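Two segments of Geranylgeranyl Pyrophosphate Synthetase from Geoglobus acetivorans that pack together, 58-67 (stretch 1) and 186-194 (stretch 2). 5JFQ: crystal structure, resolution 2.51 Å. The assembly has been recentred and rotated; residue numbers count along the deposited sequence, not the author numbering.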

# COMPACT_ATOMS: atom_id res chain seq x y z
N ALA B 58 -6.69 26.98 11.44
CA ALA B 58 -6.96 27.11 12.86
C ALA B 58 -5.68 27.19 13.67
O ALA B 58 -5.63 27.87 14.70
N LEU B 59 -4.63 26.48 13.25
CA LEU B 59 -3.35 26.64 13.91
C LEU B 59 -2.68 27.94 13.54
O LEU B 59 -1.56 28.21 13.99
N GLY B 60 -3.35 28.76 12.74
CA GLY B 60 -2.77 29.99 12.28
C GLY B 60 -1.56 29.73 11.42
O GLY B 60 -0.52 30.38 11.59
N GLU B 61 -1.67 28.79 10.50
CA GLU B 61 -0.59 28.52 9.56
C GLU B 61 -1.05 28.86 8.16
O GLU B 61 -2.20 29.22 7.92
N ASP B 62 -0.11 28.79 7.23
CA ASP B 62 -0.46 28.96 5.83
C ASP B 62 -1.03 27.63 5.38
O ASP B 62 -0.29 26.66 5.19
N TYR B 63 -2.35 27.56 5.24
CA TYR B 63 -2.95 26.26 4.99
C TYR B 63 -2.59 25.72 3.61
O TYR B 63 -2.69 24.51 3.39
N ARG B 64 -2.17 26.59 2.69
CA ARG B 64 -1.63 26.10 1.43
C ARG B 64 -0.42 25.21 1.66
O ARG B 64 -0.16 24.30 0.87
N LYS B 65 0.35 25.47 2.71
CA LYS B 65 1.48 24.60 3.01
C LYS B 65 1.01 23.21 3.44
O LYS B 65 1.77 22.25 3.30
N ALA B 66 -0.23 23.09 3.93
CA ALA B 66 -0.78 21.80 4.34
C ALA B 66 -1.44 21.04 3.20
O ALA B 66 -2.02 19.97 3.43
N ILE B 67 -1.36 21.56 1.97
CA ILE B 67 -2.15 21.00 0.89
C ILE B 67 -1.66 19.60 0.52
O ILE B 67 -2.48 18.71 0.20
N ILE B 186 -2.59 16.29 11.40
CA ILE B 186 -1.32 16.35 10.66
C ILE B 186 -0.78 17.77 10.53
O ILE B 186 0.45 17.93 10.54
N PRO B 187 -1.59 18.84 10.45
CA PRO B 187 -0.97 20.18 10.44
C PRO B 187 -0.25 20.50 11.74
O PRO B 187 0.78 21.19 11.72
N ALA B 188 -0.76 20.01 12.87
CA ALA B 188 -0.03 20.15 14.13
C ALA B 188 1.29 19.41 14.07
O ALA B 188 2.27 19.84 14.69
N VAL B 189 1.34 18.30 13.35
CA VAL B 189 2.60 17.58 13.22
C VAL B 189 3.51 18.31 12.26
O VAL B 189 4.70 18.50 12.54
N LEU B 190 2.97 18.75 11.12
CA LEU B 190 3.79 19.34 10.07
C LEU B 190 4.44 20.65 10.53
O LEU B 190 5.59 20.93 10.17
N PHE B 191 3.74 21.43 11.35
CA PHE B 191 4.19 22.75 11.77
C PHE B 191 4.52 22.79 13.26
O PHE B 191 4.30 23.80 13.92
N GLY B 192 5.00 21.68 13.79
CA GLY B 192 5.67 21.71 15.08
C GLY B 192 4.84 22.24 16.23
O GLY B 192 5.42 22.69 17.23
N LYS B 193 3.52 22.19 16.14
CA LYS B 193 2.77 22.43 17.37
C LYS B 193 3.05 21.28 18.34
O LYS B 193 3.59 20.24 17.97
N ASP B 194 2.73 21.50 19.61
CA ASP B 194 3.18 20.57 20.64
C ASP B 194 2.18 19.43 20.84
O ASP B 194 1.13 19.35 20.19

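The loop after a helix in stretch 1 packs on the end of a helix in stretch 2 and the turn that follows it. In stretch 1 the chain leaves a helix at G60. In stretch 2 a helix gives out at L190, and the chain turns through F191 and G192 to K193. The contact buries 431 Å², both sides summed, and most of it comes from L59, E61, F191 and K193.

L59 is the main bump of stretch 1. Its CA-to-CB bond points toward stretch 2, with chi1 m and chi2 t. This carries CD1 onto the backbone between P187 and A188. L59 CD1 lies 3.4 Å from A188 N and 3.7 Å from P187 C. A188 CB and P187 CB line the hollow, 3.9 and 4.1 Å from L59 CD1. K193 adds a further wall, with L59 CD1 3.7 Å from K193 CG. One methyl group thus touches three residues of stretch 2.

F191 is the matching bump of stretch 2, and it has the largest covered area of any residue here. It points toward stretch 1, with chi1 m and chi2 at -39°. Its ring fits among E61, K65 and A66. E61 CG approaches F191 CD2 to 3.3 Å, a tight contact, and E61 OE1 lies over one face of the ring. At the ring edge, A66 N is 4.0 Å from F191 CZ. The small A66 side chain also faces the ring tip, with A66 CB 4.3 Å from F191 CZ. K65 reaches the same tip through its base: K65 CB is 3.9 Å from F191 CZ. The rest of the K65 chain is extended, t from chi2 to chi4, and its end leads away.

The polar link lies beside these apolar contacts. E61 points toward stretch 2 with chi1 and chi2 both m. K193 points back, with chi1 and chi2 m and chi3 and chi4 t, so its outer chain is straight. K193 NZ donates a hydrogen bond to E61 OE2 at 3.0 Å, as part of a salt bridge. Both residues therefore serve twice: their CG atoms pack against F191 and L59, and their charged ends pair.

L190 also points toward stretch 1 but stops short of contact. R64 points away and forms a salt bridge within its own stretch, with R64 NH2 3.0 Å from D62 OD2. V189 also points away. G60 and G192 have positive phi, which favours glycine, and neither contributes to the packing.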

# COMPACT_ATOMS: atom_id res chain seq x y z
CB ALA B 58 -7.82 25.95 13.35
CB LEU B 59 -2.43 25.47 13.57
CG LEU B 59 -2.93 24.19 14.25
CD1 LEU B 59 -2.10 23.00 13.81
CD2 LEU B 59 -2.87 24.37 15.75
CB GLU B 61 -0.15 27.07 9.66
CG GLU B 61 0.60 26.81 10.93
CD GLU B 61 1.98 27.42 10.87
OE1 GLU B 61 2.42 27.74 9.74
OE2 GLU B 61 2.62 27.56 11.94
CB ASP B 62 0.74 29.37 5.00
CG ASP B 62 0.36 29.84 3.62
OD1 ASP B 62 -0.65 29.34 3.07
OD2 ASP B 62 1.07 30.71 3.08
CB TYR B 63 -4.46 26.33 5.18
CG TYR B 63 -5.22 27.18 4.19
CD1 TYR B 63 -5.57 26.67 2.94
CD2 TYR B 63 -5.60 28.48 4.50
CE1 TYR B 63 -6.26 27.44 2.04
CE2 TYR B 63 -6.31 29.25 3.60
CZ TYR B 63 -6.63 28.73 2.37
OH TYR B 63 -7.33 29.48 1.46
CB ARG B 64 -1.26 27.27 0.52
CG ARG B 64 -2.42 27.94 -0.15
CD ARG B 64 -1.95 29.20 -0.79
NE ARG B 64 -1.50 30.14 0.23
CZ ARG B 64 -0.88 31.28 -0.04
NH1 ARG B 64 -0.63 31.60 -1.30
NH2 ARG B 64 -0.51 32.08 0.95
CB LYS B 65 2.38 25.23 4.08
CG LYS B 65 3.17 26.45 3.59
CD LYS B 65 4.23 26.93 4.60
CE LYS B 65 4.87 28.28 4.18
NZ LYS B 65 6.15 28.60 4.93
CB ALA B 66 -1.78 22.00 5.48
CB ILE B 67 -2.15 21.95 -0.32
CG1 ILE B 67 -3.15 21.47 -1.36
CG2 ILE B 67 -0.77 22.04 -0.96
CD1 ILE B 67 -4.59 21.76 -1.00
CB ILE B 186 -1.43 15.65 9.29
CG1 ILE B 186 -0.02 15.31 8.78
CG2 ILE B 186 -2.23 16.44 8.26
CD1 ILE B 186 0.01 14.61 7.42
CB PRO B 187 -2.15 21.13 10.18
CG PRO B 187 -3.23 20.29 9.62
CD PRO B 187 -3.06 18.95 10.30
CB ALA B 188 -0.87 19.64 15.29
CB VAL B 189 2.35 16.14 12.76
CG1 VAL B 189 3.68 15.39 12.71
CG2 VAL B 189 1.37 15.46 13.68
CB LEU B 190 2.95 19.57 8.82
CG LEU B 190 2.77 18.31 7.95
CD1 LEU B 190 1.82 18.51 6.78
CD2 LEU B 190 4.12 17.83 7.47
CB PHE B 191 3.14 23.79 11.41
CG PHE B 191 2.66 23.64 10.02
CD1 PHE B 191 3.55 23.31 9.02
CD2 PHE B 191 1.33 23.78 9.72
CE1 PHE B 191 3.13 23.14 7.72
CE2 PHE B 191 0.89 23.61 8.42
CZ PHE B 191 1.80 23.29 7.41
CB LYS B 193 1.28 22.59 17.07
CG LYS B 193 1.00 23.47 15.86
CD LYS B 193 1.83 24.75 15.88
CE LYS B 193 1.32 25.75 14.85
NZ LYS B 193 2.12 27.00 14.80
CB ASP B 194 3.45 21.32 21.94
CG ASP B 194 2.28 22.17 22.38
OD1 ASP B 194 1.81 21.98 23.52
OD2 ASP B 194 1.83 23.03 21.57